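Serine-rich Repeat Adhesion Glycoprotein (Srr1) (PDB 4MBO) binds fibrinogen as a surface adhesin of Streptococcus agalactiae, probably through its two immunoglobulin-like beta domains. Local coordinates at residues A[66-71]-A[139-144]; A[197-202]-A[275-280]; A[50-55]-A[113-118]. All coordinates share one frame; numbering follows the deposited sequence. Where two conformers were deposited one is given.

Contact 1: A[66-71]-A[139-144]; sequences DNLDTQ and QCFTAT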
loop_
_atom_site.group_PDB
_atom_site.type_symbol
_atom_site.label_atom_id
_atom_site.label_comp_id
_atom_site.label_asym_id
_atom_site.label_seq_id
_atom_site.Cartn_x
_atom_site.Cartn_y
_atom_site.Cartn_z
ATOM N N ASP A 66 -3.878 -10.851 -11.249
ATOM C CA ASP A 66 -2.591 -10.259 -10.945
ATOM C C ASP A 66 -2.661 -8.902 -10.304
ATOM O O ASP A 66 -1.669 -8.437 -9.753
ATOM C CB ASP A 66 -1.771 -10.052 -12.225
ATOM C CG ASP A 66 -1.195 -11.293 -12.774
ATOM O OD1 ASP A 66 -1.470 -12.398 -12.306
ATOM O OD2 ASP A 66 -0.407 -11.130 -13.754
ATOM N N ASN A 67 -3.798 -8.232 -10.408
ATOM C CA ASN A 67 -3.907 -6.908 -9.860
ATOM C C ASN A 67 -4.637 -6.861 -8.537
ATOM O O ASN A 67 -5.091 -5.797 -8.147
ATOM C CB ASN A 67 -4.612 -5.989 -10.852
ATOM C CG ASN A 67 -6.004 -6.483 -11.219
ATOM O OD1 ASN A 67 -6.497 -7.466 -10.659
ATOM N ND2 ASN A 67 -6.652 -5.775 -12.135
ATOM N N LEU A 68 -4.727 -7.992 -7.844
ATOM C CA LEU A 68 -5.469 -8.079 -6.595
ATOM C C LEU A 68 -4.641 -8.811 -5.547
ATOM O O LEU A 68 -4.030 -9.834 -5.874
ATOM C CB LEU A 68 -6.766 -8.838 -6.912
ATOM C CG LEU A 68 -7.925 -8.836 -5.946
ATOM C CD1 LEU A 68 -8.485 -7.451 -5.775
ATOM C CD2 LEU A 68 -9.019 -9.791 -6.440
ATOM N N ASP A 69 -4.568 -8.279 -4.310
ATOM C CA ASP A 69 -3.803 -8.889 -3.214
ATOM C C ASP A 69 -4.640 -8.884 -1.932
ATOM O O ASP A 69 -5.720 -8.312 -1.896
ATOM C CB ASP A 69 -2.419 -8.253 -3.034
ATOM C CG ASP A 69 -2.453 -6.845 -2.505
ATOM O OD1 ASP A 69 -3.145 -6.617 -1.502
ATOM O OD2 ASP A 69 -1.704 -5.973 -3.057
ATOM N N THR A 70 -4.167 -9.607 -0.924
ATOM C CA THR A 70 -4.812 -9.717 0.373
ATOM C C THR A 70 -4.199 -8.808 1.434
ATOM O O THR A 70 -4.489 -8.937 2.632
ATOM C CB THR A 70 -4.648 -11.165 0.897
ATOM O OG1 THR A 70 -3.239 -11.471 0.958
ATOM C CG2 THR A 70 -5.363 -12.126 -0.023
ATOM N N GLN A 71 -3.372 -7.871 0.968
ATOM C CA GLN A 71 -2.527 -7.045 1.844
ATOM C C GLN A 71 -2.783 -5.532 1.985
ATOM O O GLN A 71 -2.685 -4.986 3.100
ATOM C CB GLN A 71 -1.085 -7.209 1.371
ATOM C CG GLN A 71 -0.557 -8.618 1.535
ATOM C CD GLN A 71 0.831 -8.758 0.975
ATOM O OE1 GLN A 71 1.122 -8.209 -0.086
ATOM N NE2 GLN A 71 1.686 -9.538 1.654
ATOM N N GLN A 139 -10.881 -0.846 -13.824
ATOM C CA GLN A 139 -9.970 -1.982 -13.880
ATOM C C GLN A 139 -10.794 -3.222 -13.586
ATOM O O GLN A 139 -11.801 -3.135 -12.911
ATOM C CB GLN A 139 -8.886 -1.831 -12.811
ATOM C CG GLN A 139 -8.155 -0.492 -12.853
ATOM C CD GLN A 139 -7.440 -0.299 -14.168
ATOM O OE1 GLN A 139 -6.431 -0.963 -14.436
ATOM N NE2 GLN A 139 -7.897 0.660 -14.963
ATOM N N CYS A 140 -10.344 -4.365 -14.068
ATOM C CA CYS A 140 -11.053 -5.640 -13.908
ATOM C C CYS A 140 -10.369 -6.509 -12.823
ATOM O O CYS A 140 -9.161 -6.769 -12.890
ATOM C CB CYS A 140 -11.045 -6.341 -15.276
ATOM S SG CYS A 140 -11.304 -8.121 -15.226
ATOM N N PHE A 141 -11.138 -6.916 -11.822
ATOM C CA PHE A 141 -10.658 -7.738 -10.695
ATOM C C PHE A 141 -11.426 -9.035 -10.687
ATOM O O PHE A 141 -12.622 -9.018 -10.785
ATOM C CB PHE A 141 -10.813 -7.015 -9.369
ATOM C CG PHE A 141 -10.152 -5.673 -9.350
ATOM C CD1 PHE A 141 -8.786 -5.563 -9.144
ATOM C CD2 PHE A 141 -10.891 -4.518 -9.551
ATOM C CE1 PHE A 141 -8.166 -4.357 -9.160
ATOM C CE2 PHE A 141 -10.261 -3.281 -9.560
ATOM C CZ PHE A 141 -8.904 -3.207 -9.348
ATOM N N THR A 142 -10.721 -10.149 -10.592
ATOM C CA THR A 142 -11.356 -11.475 -10.587
ATOM C C THR A 142 -10.769 -12.416 -9.535
ATOM O O THR A 142 -9.657 -12.256 -9.066
ATOM C CB THR A 142 -11.295 -12.183 -11.971
ATOM O OG1 THR A 142 -9.935 -12.505 -12.364
ATOM C CG2 THR A 142 -11.951 -11.308 -13.061
ATOM N N ALA A 143 -11.551 -13.432 -9.203
ATOM C CA ALA A 143 -11.146 -14.480 -8.299
ATOM C C ALA A 143 -11.808 -15.752 -8.761
ATOM O O ALA A 143 -12.981 -15.757 -9.117
ATOM C CB ALA A 143 -11.537 -14.163 -6.876
ATOM N N THR A 144 -11.076 -16.857 -8.666
ATOM C CA THR A 144 -11.543 -18.167 -9.100
ATOM C C THR A 144 -11.365 -19.227 -8.027
ATOM O O THR A 144 -10.344 -19.280 -7.368
ATOM C CB THR A 144 -10.740 -18.627 -10.336
ATOM O OG1 THR A 144 -11.001 -17.731 -11.432
ATOM C CG2 THR A 144 -11.113 -20.019 -10.782
HETATM O O HOH W 1 -5.751 -3.539 -13.909
#
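Asn67 CG sits between its own backbone N and carbonyl carbon (chi1 58°), and Phe141 CG is anti to its carbonyl carbon (chi1 -55°). The two side chains cross at about a right angle, while amide and ring planes are 36° apart, and Asn67 OD1 lies 3.3 Å from Phe141 CD1. Asn67 ND2 donates a nearly straight hydrogen bond to Cys140 O, 2.8 Å long. The acceptor lies in the amide plane, while the donor stands above the plane of the carbonyl. A water accepts from Asn67 ND2 and donates to Gln139 OE1, and Asn67 OD1 is bonded to Ser65 OG, so both ends of the amide are held. In the Ig-like domain this joins two sheets: Leu68 of edge strand 68-69 and Asn67 just before it meet Phe141 and the Cys140 carbonyl of strand 139-145. Leu68 supplies the apolar part, its CD1 reaching 3.9 Å from Phe141 CD1 and its CD2 3.7 Å from Thr142 O. Leu68 also touches Val124 of strand 116-126, and Pro126, Ile131 and Val156 pack round Phe141. Cys140, pointing away, carries a covalently linked beta-mercaptoethanol, probably from the crystallisation liquor.

Contact 2: A[197-202]-A[275-280]; sequences GKEMYF and TNSISS
Met200 and Ile278 pair as antiparallel neighbours with their backbones bonded both ways: Met200 N gives a nearly straight bond to Ile278 O at 2.9 Å, and Ile278 N returns one to Met200 O. Their side chains lie side by side and point the same way into the buried, close-packed side of the contact. The Met200 chain bends at its last torsion (chi3 -51°), and its terminal CE sits 3.7 Å from Ile278 CD1. Asn172 and Ile193 add to the packing around Met200, while Leu209 touches both Ile278 and Phe202.

Tyr201 and Ser277, a non-hydrogen-bonded pair, turn to the opposite face, which is looser and partly exposed. On this watered side a solvent molecule lies within donating distance of Glu199 OE1 and Met200 O, though other acceptors compete for its protons. In Glu199, chi2 (-64°) bends the chain and brings CD toward the other segment. Its OE2 accepts from Ser280 N at 3.0 Å, with the donor well above the carboxylate plane. Beyond it the backbones come close without pairing as strands: Gly197 CA is 3.2 Å from Ser280 O, and the CA of Ser280 makes a CH...O contact with Lys198 O.

At the other end the grip is polar again. Phe202 N bonds to Asn276 O, and Asn276 ND2 reaches back to Phe202 O at 2.9 Å, nearly in line with that carbonyl. One asparagine thus serves both backbone polar groups of Phe202, whose ring meets Tyr308 edge-to-face. The whole is a short antiparallel beta pairing of strand 277-278 with the end of strand 186-202, in an antiparallel sheet of the C-terminal fibrinogen-binding adhesin domain.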
loop_
_atom_site.group_PDB
_atom_site.type_symbol
_atom_site.label_atom_id
_atom_site.label_comp_id
_atom_site.label_asym_id
_atom_site.label_seq_id
_atom_site.Cartn_x
_atom_site.Cartn_y
_atom_site.Cartn_z
ATOM N N GLY A 197 6.479 17.389 -11.516
ATOM C CA GLY A 197 7.485 17.683 -12.538
ATOM C C GLY A 197 7.323 19.096 -13.082
ATOM O O GLY A 197 7.238 19.295 -14.303
ATOM N N LYS A 198 7.282 20.064 -12.165
ATOM C CA LYS A 198 7.155 21.487 -12.483
ATOM C C LYS A 198 8.369 22.222 -11.939
ATOM O O LYS A 198 9.126 21.683 -11.137
ATOM C CB LYS A 198 5.923 22.090 -11.795
ATOM C CG LYS A 198 4.599 21.377 -12.020
ATOM C CD LYS A 198 3.474 21.989 -11.168
ATOM C CE LYS A 198 3.235 23.460 -11.506
ATOM N NZ LYS A 198 2.033 24.063 -10.849
ATOM N N GLU A 199 8.580 23.459 -12.372
ATOM C CA GLU A 199 9.622 24.245 -11.738
ATOM C C GLU A 199 9.167 24.517 -10.295
ATOM O O GLU A 199 7.978 24.806 -10.054
ATOM C CB GLU A 199 9.821 25.569 -12.453
ATOM C CG GLU A 199 10.401 25.418 -13.856
ATOM C CD GLU A 199 11.819 24.828 -13.858
ATOM O OE1 GLU A 199 12.583 25.155 -12.917
ATOM O OE2 GLU A 199 12.186 24.069 -14.808
ATOM N N MET A 200 10.095 24.409 -9.356
ATOM C CA MET A 200 9.850 24.798 -7.960
ATOM C C MET A 200 10.773 25.982 -7.708
ATOM O O MET A 200 11.908 25.998 -8.169
ATOM C CB MET A 200 10.064 23.674 -6.955
ATOM C CG MET A 200 9.195 22.462 -7.264
ATOM S SD MET A 200 8.790 21.483 -5.813
ATOM C CE MET A 200 10.418 21.288 -5.152
ATOM N N TYR A 201 10.272 26.967 -6.987
ATOM C CA TYR A 201 10.974 28.214 -6.836
ATOM C C TYR A 201 10.529 29.045 -5.651
ATOM O O TYR A 201 9.327 29.140 -5.372
ATOM C CB TYR A 201 10.699 29.012 -8.119
ATOM C CG TYR A 201 11.063 30.485 -8.170
ATOM C CD1 TYR A 201 12.388 30.885 -8.357
ATOM C CD2 TYR A 201 10.077 31.473 -8.167
ATOM C CE1 TYR A 201 12.732 32.215 -8.471
ATOM C CE2 TYR A 201 10.419 32.824 -8.285
ATOM C CZ TYR A 201 11.742 33.180 -8.434
ATOM O OH TYR A 201 12.083 34.509 -8.563
ATOM N N PHE A 202 11.509 29.660 -5.005
ATOM C CA PHE A 202 11.304 30.692 -4.000
ATOM C C PHE A 202 12.085 31.903 -4.503
ATOM O O PHE A 202 13.290 31.804 -4.753
ATOM C CB PHE A 202 11.896 30.376 -2.610
ATOM C CG PHE A 202 11.128 29.391 -1.783
ATOM C CD1 PHE A 202 9.813 29.048 -2.055
ATOM C CD2 PHE A 202 11.702 28.890 -0.621
ATOM C CE1 PHE A 202 9.122 28.177 -1.243
ATOM C CE2 PHE A 202 10.998 28.045 0.228
ATOM C CZ PHE A 202 9.704 27.667 -0.096
ATOM N N THR A 275 19.214 25.101 -2.441
ATOM C CA THR A 275 18.883 25.933 -3.599
ATOM C C THR A 275 17.531 26.533 -3.432
ATOM O O THR A 275 16.727 26.036 -2.640
ATOM C CB THR A 275 18.902 25.120 -4.926
ATOM O OG1 THR A 275 18.635 26.001 -6.043
ATOM C CG2 THR A 275 17.885 23.989 -4.884
ATOM N N ASN A 276 17.284 27.659 -4.119
ATOM C CA ASN A 276 15.955 28.220 -4.147
ATOM C C ASN A 276 15.160 27.793 -5.416
ATOM O O ASN A 276 14.027 28.215 -5.606
ATOM C CB ASN A 276 16.020 29.749 -4.071
ATOM C CG ASN A 276 16.582 30.349 -5.332
ATOM O OD1 ASN A 276 17.570 29.859 -5.865
ATOM N ND2 ASN A 276 15.921 31.370 -5.852
ATOM N N SER A 277 15.757 26.924 -6.227
ATOM C CA SER A 277 15.144 26.482 -7.468
ATOM C C SER A 277 15.432 25.021 -7.747
ATOM O O SER A 277 16.578 24.573 -7.648
ATOM C CB SER A 277 15.679 27.330 -8.626
ATOM O OG SER A 277 15.070 26.988 -9.862
ATOM N N ILE A 278 14.376 24.280 -8.072
ATOM C CA ILE A 278 14.498 22.879 -8.463
ATOM C C ILE A 278 13.819 22.818 -9.823
ATOM O O ILE A 278 12.684 23.291 -9.997
ATOM C CB ILE A 278 13.862 21.935 -7.432
ATOM C CG1 ILE A 278 14.739 21.919 -6.157
ATOM C CG2 ILE A 278 13.707 20.530 -8.009
ATOM C CD1 ILE A 278 14.159 21.176 -4.977
ATOM N N SER A 279 14.515 22.258 -10.805
ATOM C CA SER A 279 13.972 22.224 -12.153
ATOM C C SER A 279 12.835 21.231 -12.326
ATOM O O SER A 279 12.650 20.303 -11.536
ATOM C CB SER A 279 15.060 21.972 -13.194
ATOM O OG SER A 279 15.575 20.670 -13.095
ATOM N N SER A 280 12.103 21.404 -13.413
ATOM C CA SER A 280 10.941 20.550 -13.700
ATOM C C SER A 280 11.295 19.084 -13.834
ATOM O O SER A 280 10.451 18.245 -13.552
ATOM C CB SER A 280 10.210 21.024 -14.951
ATOM O OG SER A 280 11.068 20.974 -16.070
HETATM O O HOH W 2 12.788 26.688 -10.751
#

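Contact 3: A[50-55]-A[113-118]; sequences SIASVN and LNNIKA
Ser50 faces Lys117 as a non-hydrogen-bonded antiparallel pair, at one end of the pairing of strands 43-51 and 116-126, neighbours in one sheet of the Ig-like domain. Ser50 CA comes 3.2 Å from Ile116 O in a CH...O contact, and its OG only grazes Lys117 CG. Ile51 follows, a hydrogen-bonded pair with Ile116: Ile51 N donates to Ile116 O in the plane of that carbonyl, and Ile116 N answers to Ile51 O, both at 2.9 Å. The two isoleucines lie side by side and point the same way. Because Ile51 CG1 is anti to the backbone N (chi1 -173°), the longer branch leads away and CG2 is left to meet Ile116 CB at 3.8 Å. Trp106, from strand 101-106 of the other sheet, touches both, so this is the buried face.

Past Ile51 the chain turns. Ala52 points its CB away from the other segment, but its O still accepts from Asn115 N at 2.8 Å, which extends the backbone bonding one residue past the bridges. Asn114 CA makes a CH...O contact with the same Ala52 O. Ser53 adds little: its CB lies 4.2 Å from Leu113 O. Val54 is buried; its side chain crosses that of Ile116 at about a right angle, also against Trp106. Val54 CG2 meets Ile116 CD1 at 3.9 Å. Its backbone is tied across by a water, which accepts from Val54 N at 3.0 Å and donates to Leu113 O.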
loop_
_atom_site.group_PDB
_atom_site.type_symbol
_atom_site.label_atom_id
_atom_site.label_comp_id
_atom_site.label_asym_id
_atom_site.label_seq_id
_atom_site.Cartn_x
_atom_site.Cartn_y
_atom_site.Cartn_z
ATOM N N SER A 50 -18.688 -27.040 0.252
ATOM C CA SER A 50 -18.714 -28.223 1.062
ATOM C C SER A 50 -17.738 -29.237 0.480
ATOM O O SER A 50 -17.458 -29.229 -0.725
ATOM C CB SER A 50 -20.101 -28.864 1.063
ATOM O OG SER A 50 -21.010 -28.037 1.737
ATOM N N ILE A 51 -17.239 -30.133 1.334
ATOM C CA ILE A 51 -16.354 -31.212 0.880
ATOM C C ILE A 51 -16.596 -32.431 1.797
ATOM O O ILE A 51 -16.645 -32.298 3.034
ATOM C CB ILE A 51 -14.869 -30.755 0.793
ATOM C CG1 ILE A 51 -14.022 -31.853 0.159
ATOM C CG2 ILE A 51 -14.298 -30.352 2.151
ATOM C CD1 ILE A 51 -12.680 -31.364 -0.326
ATOM N N ALA A 52 -16.821 -33.599 1.202
ATOM C CA ALA A 52 -17.141 -34.804 1.991
ATOM C C ALA A 52 -16.057 -35.195 2.985
ATOM O O ALA A 52 -16.338 -35.520 4.147
ATOM C CB ALA A 52 -17.440 -35.963 1.056
ATOM N N SER A 53 -14.822 -35.214 2.524
ATOM C CA SER A 53 -13.722 -35.533 3.398
ATOM C C SER A 53 -12.428 -35.072 2.774
ATOM O O SER A 53 -12.342 -34.898 1.562
ATOM C CB SER A 53 -13.665 -37.032 3.696
ATOM O OG SER A 53 -13.131 -37.750 2.606
ATOM N N VAL A 54 -11.431 -34.859 3.621
ATOM C CA VAL A 54 -10.119 -34.431 3.195
ATOM C C VAL A 54 -9.027 -35.164 3.969
ATOM O O VAL A 54 -9.308 -35.821 4.966
ATOM C CB VAL A 54 -9.920 -32.920 3.434
ATOM C CG1 VAL A 54 -11.028 -32.130 2.751
ATOM C CG2 VAL A 54 -9.866 -32.601 4.932
ATOM N N ASN A 55 -7.801 -35.080 3.465
ATOM C CA ASN A 55 -6.620 -35.624 4.124
ATOM C C ASN A 55 -5.749 -34.486 4.605
ATOM O O ASN A 55 -5.710 -33.424 3.965
ATOM C CB ASN A 55 -5.804 -36.489 3.172
ATOM C CG ASN A 55 -6.513 -37.766 2.805
ATOM O OD1 ASN A 55 -7.093 -38.430 3.668
ATOM N ND2 ASN A 55 -6.454 -38.135 1.531
ATOM N N LEU A 113 -12.998 -35.433 10.071
ATOM C CA LEU A 113 -14.399 -35.106 9.875
ATOM C C LEU A 113 -15.014 -35.638 8.605
ATOM O O LEU A 113 -14.336 -36.142 7.702
ATOM C CB LEU A 113 -14.560 -33.585 9.858
ATOM C CG LEU A 113 -13.977 -32.826 11.046
ATOM C CD1 LEU A 113 -14.132 -31.339 10.826
ATOM C CD2 LEU A 113 -14.640 -33.236 12.351
ATOM N N ASN A 114 -16.335 -35.532 8.558
ATOM C CA ASN A 114 -17.094 -35.833 7.357
ATOM C C ASN A 114 -18.032 -34.668 7.108
ATOM O O ASN A 114 -18.529 -34.056 8.056
ATOM C CB ASN A 114 -17.866 -37.139 7.450
ATOM C CG ASN A 114 -16.961 -38.349 7.350
ATOM O OD1 ASN A 114 -16.894 -38.997 6.303
ATOM N ND2 ASN A 114 -16.205 -38.618 8.408
ATOM N N ASN A 115 -18.247 -34.369 5.832
ATOM C CA ASN A 115 -19.144 -33.300 5.394
ATOM C C ASN A 115 -18.780 -31.961 6.008
ATOM O O ASN A 115 -19.498 -31.410 6.839
ATOM C CB ASN A 115 -20.589 -33.672 5.686
ATOM C CG ASN A 115 -20.988 -34.974 5.011
ATOM O OD1 ASN A 115 -20.642 -35.225 3.859
ATOM N ND2 ASN A 115 -21.705 -35.808 5.733
ATOM N N ILE A 116 -17.631 -31.470 5.580
ATOM C CA ILE A 116 -17.073 -30.217 6.023
ATOM C C ILE A 116 -17.682 -29.055 5.245
ATOM O O ILE A 116 -17.867 -29.136 4.038
ATOM C CB ILE A 116 -15.550 -30.204 5.756
ATOM C CG1 ILE A 116 -14.854 -31.256 6.627
ATOM C CG2 ILE A 116 -14.951 -28.816 6.011
ATOM C CD1 ILE A 116 -13.425 -31.498 6.219
ATOM N N LYS A 117 -17.998 -27.988 5.971
ATOM C CA LYS A 117 -18.466 -26.740 5.375
ATOM C C LYS A 117 -17.402 -25.683 5.573
ATOM O O LYS A 117 -16.843 -25.560 6.661
ATOM C CB LYS A 117 -19.749 -26.303 6.046
ATOM C CG LYS A 117 -20.889 -27.229 5.691
ATOM C CD LYS A 117 -22.220 -26.656 6.093
ATOM C CE LYS A 117 -22.342 -26.549 7.592
ATOM N NZ LYS A 117 -22.245 -27.870 8.269
ATOM N N ALA A 118 -17.118 -24.924 4.523
ATOM C CA ALA A 118 -16.135 -23.872 4.592
ATOM C C ALA A 118 -16.794 -22.579 4.141
ATOM O O ALA A 118 -17.562 -22.564 3.196
ATOM C CB ALA A 118 -14.926 -24.204 3.716
HETATM O O HOH W 3 -12.130 -35.269 6.487
#

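Contacts 1 and 3 belong to the same Ig-like domain and lie on the same side of the chain's centre, their centres about 27 Å apart. Strand 116-126 relates them: it starts in contact 3, and strand 68-69 of contact 1 pairs with it in the same sheet. Their segments alternate along the chain. Contact 2 comes later, in the adhesin C-terminal region across the chain's centre, with its centre about 39 Å from that of contact 1 and 64 Å from that of contact 3. A calcium ion lies about 9 Å from the Cys140 side chain of contact 1, which is therefore not a ligand, and a calcium ion lies about 8 Å from Gly197 of contact 2.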